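Local coordinates for protein aldehyde dehydrogenase (Anabaena variabilis, PDB 4H7N) that probably oxidises aldehydes to carboxylic acids with NAD+ as electron acceptor, at residues I8-P13 against F18-I23; L29-C34 against I200-F205; L242-L247 against E401-K406. All blocks are in the same frame, centred on the assembly; numbering follows the deposited sequence.

Interaction 1 (I8-P13 against F18-I23)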
# COMPACT_ATOMS: atom_id res chain seq x y z
N ILE A 8 -29.27 -18.35 4.03
CA ILE A 8 -28.46 -19.20 3.18
C ILE A 8 -28.29 -20.52 3.91
O ILE A 8 -27.88 -20.55 5.06
CB ILE A 8 -27.06 -18.56 2.94
CG1 ILE A 8 -27.20 -17.25 2.17
CG2 ILE A 8 -26.18 -19.50 2.12
CD1 ILE A 8 -26.01 -16.31 2.23
N GLU A 9 -28.62 -21.62 3.25
CA GLU A 9 -28.42 -22.93 3.83
C GLU A 9 -27.00 -23.37 3.52
O GLU A 9 -26.48 -23.09 2.44
CB GLU A 9 -29.43 -23.90 3.27
CG GLU A 9 -30.84 -23.56 3.66
CD GLU A 9 -31.82 -24.65 3.25
OE1 GLU A 9 -32.17 -24.71 2.05
OE2 GLU A 9 -32.18 -25.47 4.12
N VAL A 10 -26.37 -24.05 4.47
CA VAL A 10 -24.93 -24.27 4.38
C VAL A 10 -24.72 -25.77 4.34
O VAL A 10 -25.21 -26.50 5.21
CB VAL A 10 -24.18 -23.63 5.55
CG1 VAL A 10 -22.69 -23.93 5.50
CG2 VAL A 10 -24.41 -22.13 5.59
N ARG A 11 -24.02 -26.22 3.30
CA ARG A 11 -23.72 -27.63 3.09
C ARG A 11 -22.63 -28.14 4.04
O ARG A 11 -21.66 -27.45 4.36
CB ARG A 11 -23.35 -27.81 1.61
CG ARG A 11 -22.80 -29.15 1.21
CD ARG A 11 -22.64 -29.22 -0.29
NE ARG A 11 -22.09 -30.48 -0.75
CZ ARG A 11 -20.81 -30.84 -0.61
NH1 ARG A 11 -19.92 -30.05 -0.03
NH2 ARG A 11 -20.40 -32.01 -1.05
N ASN A 12 -22.85 -29.33 4.55
CA ASN A 12 -21.86 -30.08 5.29
C ASN A 12 -21.00 -30.82 4.28
O ASN A 12 -21.51 -31.59 3.45
CB ASN A 12 -22.58 -31.07 6.19
CG ASN A 12 -21.65 -31.92 7.03
OD1 ASN A 12 -20.70 -32.50 6.57
ND2 ASN A 12 -22.03 -32.08 8.27
N PRO A 13 -19.69 -30.58 4.32
CA PRO A 13 -18.79 -31.15 3.32
C PRO A 13 -18.57 -32.68 3.44
O PRO A 13 -18.16 -33.30 2.49
CB PRO A 13 -17.50 -30.39 3.57
CG PRO A 13 -17.52 -30.10 5.01
CD PRO A 13 -18.97 -29.71 5.26
N PHE A 18 -27.60 -30.16 4.02
CA PHE A 18 -27.67 -28.84 4.64
C PHE A 18 -27.85 -29.00 6.13
O PHE A 18 -28.74 -29.68 6.57
CB PHE A 18 -28.82 -28.03 4.10
CG PHE A 18 -28.63 -27.55 2.69
CD1 PHE A 18 -27.48 -26.86 2.32
CD2 PHE A 18 -29.64 -27.73 1.74
CE1 PHE A 18 -27.31 -26.41 1.02
CE2 PHE A 18 -29.48 -27.26 0.44
CZ PHE A 18 -28.31 -26.60 0.08
N ASP A 19 -26.99 -28.43 6.94
CA ASP A 19 -27.13 -28.66 8.38
C ASP A 19 -26.90 -27.40 9.16
O ASP A 19 -26.60 -27.47 10.34
CB ASP A 19 -26.20 -29.78 8.85
CG ASP A 19 -24.70 -29.38 8.78
OD1 ASP A 19 -24.37 -28.29 8.23
OD2 ASP A 19 -23.86 -30.15 9.29
N TYR A 20 -27.02 -26.24 8.51
CA TYR A 20 -26.70 -24.99 9.14
C TYR A 20 -27.31 -23.91 8.27
O TYR A 20 -27.48 -24.12 7.08
CB TYR A 20 -25.21 -24.80 9.20
CG TYR A 20 -24.74 -23.78 10.20
CD1 TYR A 20 -24.76 -24.08 11.55
CD2 TYR A 20 -24.22 -22.56 9.81
CE1 TYR A 20 -24.31 -23.18 12.48
CE2 TYR A 20 -23.75 -21.63 10.74
CZ TYR A 20 -23.79 -21.95 12.07
OH TYR A 20 -23.36 -21.11 13.05
N VAL A 21 -27.66 -22.80 8.90
CA VAL A 21 -28.31 -21.67 8.20
C VAL A 21 -27.63 -20.42 8.66
O VAL A 21 -27.38 -20.27 9.84
CB VAL A 21 -29.79 -21.52 8.58
CG1 VAL A 21 -30.39 -20.29 7.91
CG2 VAL A 21 -30.57 -22.77 8.15
N ILE A 22 -27.34 -19.50 7.76
CA ILE A 22 -26.85 -18.21 8.19
C ILE A 22 -27.77 -17.15 7.59
O ILE A 22 -28.48 -17.44 6.63
CB ILE A 22 -25.40 -18.00 7.70
CG1 ILE A 22 -25.28 -18.09 6.19
CG2 ILE A 22 -24.46 -18.99 8.38
CD1 ILE A 22 -23.87 -17.90 5.73
N ILE A 23 -27.75 -15.96 8.16
CA ILE A 23 -28.63 -14.87 7.84
C ILE A 23 -27.87 -13.59 7.48
O ILE A 23 -27.52 -12.85 8.33
CB ILE A 23 -29.52 -14.49 9.05
CG1 ILE A 23 -30.08 -15.72 9.72
CG2 ILE A 23 -30.68 -13.58 8.63
CD1 ILE A 23 -31.00 -16.47 8.85
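Ile8 to Arg11 and Phe18 to Ile22 pair as the two antiparallel strands of a beta hairpin near the start of the chain, a two-stranded sheet at the protein surface. Two straight backbone bonds hold its open end: Ile8 N to Ile22 O and Ile22 N to Ile8 O, both 2.9 Å. Glu9 stands opposite Val21, but Arg11 stands opposite Phe18, which leaves Asp19 as one residue too many, consistent with a beta bulge. There Asp19 N still reaches Val10 O at 3.1 Å.

The two faces differ. On one, Glu9 CB sits over the Phe18 ring in a CH-pi contact, 3.8 Å from its centroid, while the carboxylate of Glu9 extends past the CD2 side, its plane turned 26° from the ring. The backbone around Val10 C and Arg11 N meets the edge of that ring. On the other face, which Tyr20 shares, the branched chains Ile8, Val10 and Ile22 gather, with Ile8 CB 3.7 Å from Ile22 CG1; beta-branched residues suit extended strands, and here they make an apolar cluster.

Near the turn, Asn12 ND2 gives a hydrogen bond to Asp19 OD2 at 2.8 Å, arriving from above the carboxylate plane. With Asp19 CG between its backbone N and carbonyl carbon (chi1 69°), the carboxylate swings back to Asn12. Arg167 forms a salt bridge to Asp19 OD1, and Asn76 also bonds Asp19 OD2; Asn12 OD1 meanwhile accepts from Arg14 and Thr15. A carboxylate met by so many donors is probably kept ionised and held firmly, tying the hairpin to the protein body.

Interaction 2 (L29-C34 against I200-F205)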
# COMPACT_ATOMS: atom_id res chain seq x y z
N LEU A 29 -28.97 -2.82 7.58
CA LEU A 29 -28.48 -3.42 8.82
C LEU A 29 -26.95 -3.54 8.91
O LEU A 29 -26.36 -3.40 9.98
CB LEU A 29 -29.06 -4.82 8.97
CG LEU A 29 -28.59 -5.63 10.18
CD1 LEU A 29 -28.85 -4.81 11.43
CD2 LEU A 29 -29.32 -6.97 10.25
N LEU A 30 -26.30 -3.88 7.81
CA LEU A 30 -24.86 -3.95 7.82
C LEU A 30 -24.24 -2.59 8.16
O LEU A 30 -23.31 -2.48 8.99
CB LEU A 30 -24.37 -4.45 6.47
CG LEU A 30 -22.88 -4.68 6.44
CD1 LEU A 30 -22.39 -5.58 7.57
CD2 LEU A 30 -22.56 -5.27 5.08
N ALA A 31 -24.78 -1.54 7.57
CA ALA A 31 -24.31 -0.16 7.81
C ALA A 31 -24.45 0.24 9.27
O ALA A 31 -23.62 0.91 9.86
CB ALA A 31 -25.11 0.81 6.94
N GLN A 32 -25.56 -0.16 9.84
CA GLN A 32 -25.83 0.03 11.25
C GLN A 32 -24.80 -0.64 12.12
O GLN A 32 -24.29 -0.02 13.02
CB GLN A 32 -27.24 -0.50 11.54
CG GLN A 32 -27.82 -0.34 12.93
CD GLN A 32 -29.24 -0.91 12.98
OE1 GLN A 32 -30.10 -0.50 12.19
NE2 GLN A 32 -29.47 -1.91 13.86
N GLN A 33 -24.46 -1.90 11.85
CA GLN A 33 -23.45 -2.59 12.67
C GLN A 33 -22.05 -2.00 12.51
O GLN A 33 -21.29 -1.96 13.47
CB GLN A 33 -23.38 -4.07 12.33
CG GLN A 33 -24.68 -4.81 12.54
CD GLN A 33 -24.52 -6.25 12.15
OE1 GLN A 33 -25.01 -6.69 11.10
NE2 GLN A 33 -23.80 -7.00 12.97
N CYS A 34 -21.70 -1.53 11.31
CA CYS A 34 -20.43 -0.86 11.12
C CYS A 34 -20.35 0.45 11.96
O CYS A 34 -19.31 0.75 12.58
CB CYS A 34 -20.18 -0.60 9.64
SG CYS A 34 -19.90 -2.15 8.75
N ILE A 200 -17.50 -3.56 1.83
CA ILE A 200 -16.46 -2.67 1.31
C ILE A 200 -16.94 -1.22 1.26
O ILE A 200 -16.12 -0.26 1.42
CB ILE A 200 -15.97 -3.15 -0.07
CG1 ILE A 200 -15.26 -4.50 0.08
CG2 ILE A 200 -15.09 -2.12 -0.74
CD1 ILE A 200 -15.06 -5.23 -1.24
N ASN A 201 -18.24 -1.01 1.05
CA ASN A 201 -18.79 0.35 1.14
C ASN A 201 -18.76 1.03 2.49
O ASN A 201 -18.93 2.22 2.50
CB ASN A 201 -20.18 0.47 0.60
CG ASN A 201 -20.25 0.08 -0.84
OD1 ASN A 201 -19.33 0.30 -1.61
ND2 ASN A 201 -21.32 -0.62 -1.19
N TYR A 202 -18.50 0.31 3.58
CA TYR A 202 -18.63 0.89 4.93
C TYR A 202 -17.33 1.03 5.74
O TYR A 202 -17.32 1.69 6.79
CB TYR A 202 -19.65 0.08 5.76
CG TYR A 202 -20.98 -0.03 5.05
CD1 TYR A 202 -21.70 1.12 4.69
CD2 TYR A 202 -21.46 -1.25 4.65
CE1 TYR A 202 -22.90 1.03 3.97
CE2 TYR A 202 -22.67 -1.37 3.95
CZ TYR A 202 -23.37 -0.23 3.60
OH TYR A 202 -24.56 -0.36 2.91
N VAL A 203 -16.25 0.43 5.26
CA VAL A 203 -15.01 0.34 6.01
C VAL A 203 -13.96 1.32 5.48
O VAL A 203 -14.15 1.95 4.43
CB VAL A 203 -14.50 -1.10 6.01
CG1 VAL A 203 -15.55 -2.05 6.64
CG2 VAL A 203 -14.11 -1.62 4.66
N ASP A 204 -12.88 1.45 6.22
CA ASP A 204 -11.77 2.36 5.91
C ASP A 204 -10.60 1.63 5.25
O ASP A 204 -9.66 2.26 4.77
CB ASP A 204 -11.28 3.00 7.20
CG ASP A 204 -12.37 3.80 7.91
OD1 ASP A 204 -13.19 4.44 7.24
OD2 ASP A 204 -12.51 3.71 9.15
N PHE A 205 -10.66 0.31 5.24
CA PHE A 205 -9.55 -0.56 4.87
C PHE A 205 -10.19 -1.96 4.62
O PHE A 205 -10.98 -2.45 5.46
CB PHE A 205 -8.51 -0.61 6.00
CG PHE A 205 -7.19 -1.27 5.63
CD1 PHE A 205 -7.12 -2.61 5.30
CD2 PHE A 205 -6.02 -0.55 5.67
CE1 PHE A 205 -5.93 -3.19 4.93
CE2 PHE A 205 -4.79 -1.12 5.34
CZ PHE A 205 -4.77 -2.45 4.94
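Ala31 lays its CB over one face of the Tyr202 ring, 4.0 Å from the centroid and nearer the CE1 rim than the middle, a CH-pi contact. The small methyl suits this spot because it lets the helix come close to the flat ring. One turn of helix supplies the other neighbours. Leu30 CD2 meets the ring edge at CE2, 4.1 Å away, and Cys34 SG lies against Tyr202 CB at 3.7 Å, its sulfur set obliquely to the ring in a sulfur-aromatic contact. Tyr202 CG turns anti to its own carbonyl carbon (chi1 -55°), which sends the ring out to the helix; Asn201 CB from the same loop backs the opposite face. An alanine in place of Tyr202 would remove the ring and is likely to leave the Ala31 methyl and the Leu30 branch facing a gap between helix and loop.

Arg38, further along the same helix, adds polar links, a salt bridge to Asp204 and a hydrogen bond to Tyr202 O. The loop joins helix 193-200 to strand 205-209, so helix 27-46 packs against a helix-to-strand connection of the alpha/beta sheet, consistent with the Rossmann-like cofactor domain of aldehyde dehydrogenases.

Interaction 3 (L242-L247 against E401-K406)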
# COMPACT_ATOMS: atom_id res chain seq x y z
N LEU A 242 16.49 -30.11 -8.24
CA LEU A 242 17.73 -30.25 -8.99
C LEU A 242 18.35 -31.61 -8.77
O LEU A 242 18.04 -32.34 -7.79
CB LEU A 242 18.72 -29.14 -8.59
CG LEU A 242 18.16 -27.71 -8.71
CD1 LEU A 242 19.18 -26.73 -8.17
CD2 LEU A 242 17.78 -27.38 -10.16
N GLU A 243 19.28 -31.91 -9.68
CA GLU A 243 19.91 -33.21 -9.79
C GLU A 243 20.59 -33.64 -8.49
O GLU A 243 20.54 -34.81 -8.15
CB GLU A 243 20.95 -33.11 -10.91
CG GLU A 243 21.54 -34.41 -11.36
CD GLU A 243 22.22 -34.23 -12.72
OE1 GLU A 243 23.11 -33.35 -12.84
OE2 GLU A 243 21.81 -34.92 -13.67
N SER A 244 21.22 -32.68 -7.79
CA SER A 244 21.91 -32.91 -6.51
C SER A 244 20.99 -33.04 -5.27
O SER A 244 21.48 -33.22 -4.15
CB SER A 244 22.88 -31.75 -6.25
OG SER A 244 22.20 -30.52 -6.08
N ALA A 245 19.68 -32.92 -5.46
CA ALA A 245 18.76 -32.85 -4.29
C ALA A 245 18.78 -34.10 -3.42
O ALA A 245 19.07 -35.16 -3.90
CB ALA A 245 17.32 -32.60 -4.74
N ASN A 246 18.36 -33.96 -2.16
CA ASN A 246 18.10 -35.11 -1.29
C ASN A 246 16.67 -35.56 -1.60
O ASN A 246 15.71 -34.92 -1.15
CB ASN A 246 18.25 -34.74 0.19
CG ASN A 246 17.95 -35.89 1.14
OD1 ASN A 246 17.18 -36.79 0.85
ND2 ASN A 246 18.55 -35.84 2.33
N LEU A 247 16.52 -36.64 -2.37
CA LEU A 247 15.20 -37.04 -2.89
C LEU A 247 14.25 -37.55 -1.82
O LEU A 247 13.03 -37.48 -2.00
CB LEU A 247 15.34 -38.12 -3.96
CG LEU A 247 16.11 -37.66 -5.20
CD1 LEU A 247 16.23 -38.84 -6.17
CD2 LEU A 247 15.46 -36.46 -5.85
N GLU A 401 22.53 -25.47 0.06
CA GLU A 401 21.72 -24.29 0.07
C GLU A 401 22.17 -23.30 -1.01
O GLU A 401 21.34 -22.68 -1.65
CB GLU A 401 21.61 -23.65 1.46
CG GLU A 401 22.73 -22.70 1.84
CD GLU A 401 22.55 -22.04 3.22
OE1 GLU A 401 22.14 -22.73 4.18
OE2 GLU A 401 22.88 -20.84 3.33
N ASP A 402 23.48 -23.14 -1.22
CA ASP A 402 23.94 -22.16 -2.24
C ASP A 402 23.53 -22.51 -3.66
O ASP A 402 23.12 -21.63 -4.43
CB ASP A 402 25.44 -21.85 -2.12
CG ASP A 402 25.74 -21.03 -0.86
OD1 ASP A 402 24.86 -20.25 -0.38
OD2 ASP A 402 26.85 -21.18 -0.33
N GLU A 403 23.53 -23.79 -4.00
CA GLU A 403 23.00 -24.19 -5.30
C GLU A 403 21.49 -23.86 -5.50
O GLU A 403 21.08 -23.30 -6.53
CB GLU A 403 23.28 -25.67 -5.55
CG GLU A 403 23.04 -26.05 -6.99
CD GLU A 403 23.18 -27.53 -7.25
OE1 GLU A 403 23.51 -28.33 -6.34
OE2 GLU A 403 22.95 -27.88 -8.42
N ALA A 404 20.67 -24.22 -4.51
CA ALA A 404 19.27 -23.91 -4.53
C ALA A 404 19.04 -22.40 -4.58
O ALA A 404 18.18 -21.90 -5.35
CB ALA A 404 18.57 -24.53 -3.31
N LEU A 405 19.77 -21.65 -3.76
CA LEU A 405 19.53 -20.21 -3.68
C LEU A 405 19.77 -19.54 -5.04
O LEU A 405 19.01 -18.61 -5.44
CB LEU A 405 20.35 -19.54 -2.58
CG LEU A 405 19.86 -19.70 -1.12
CD1 LEU A 405 20.99 -19.33 -0.17
CD2 LEU A 405 18.65 -18.87 -0.81
N LYS A 406 20.82 -19.99 -5.74
CA LYS A 406 21.09 -19.45 -7.10
C LYS A 406 19.86 -19.52 -8.00
O LYS A 406 19.61 -18.62 -8.77
CB LYS A 406 22.22 -20.20 -7.83
CG LYS A 406 23.53 -19.47 -7.88
CD LYS A 406 24.28 -19.57 -6.56
CE LYS A 406 25.76 -19.16 -6.67
NZ LYS A 406 26.52 -19.58 -5.45
O HOH W 1 22.22 -30.31 -9.25
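Leu242 to Ala245 form a type I beta turn, closed by Ala245 N to Leu242 O at 2.9 Å, and it faces the side of helix 401-408. From that helix Glu403 reaches across the gap, CG anti to its backbone N (chi1 -167°) and the chain extended beyond, a length that suits glutamate to this place. Ser244 OG donates a short hydrogen bond, 2.6 Å, to Glu403 OE1, coming from above the carboxylate plane; the same hydroxyl accepts from Gly399 N. The other oxygen is held through water: Ser244 N gives a hydrogen bond to the water at 3.0 Å, and the water donates to Glu403 OE2 at 2.7 Å. One serine thus grips both carboxylate oxygens, directly and by way of the water, which probably restrains the rotation of the group. Leu242 approaches from the opposite direction to Glu403, its CD1 methyl beside the carboxylate, 3.9 Å from Glu403 OE2, and near CG.

The turn lies between strand 237-241 and helix 247-259, whose N-cap is Asn246. Strand 393-397, next to 237-241 in the sheet and parallel to it, leads through Ala398 to helix 401-408; the contact therefore joins the loop after strand 237-241 to the helix that follows the adjacent strand 393-397.

How the interactions relate
Interaction 1 is a surface contact, whereas interactions 2 and 3 are partly buried. The first two are neighbours: strand 18-22 runs on to helix 27-46, and their nearest atoms are about 6 Å apart without touching. Interaction 3 lies on the other side of the chain's centre, its centre about 47 Å and 50 Å from those of interactions 1 and 2. No secondary-structure element is shared. Local pairing gives interaction 1 its ladder of backbone bonds, while interactions 2 and 3 join segments more than 150 residues apart mainly through side chains: an aromatic ring and apolar groups in one, a carboxylate, hydroxyl and water in the other, each at a loop beside its own sheet.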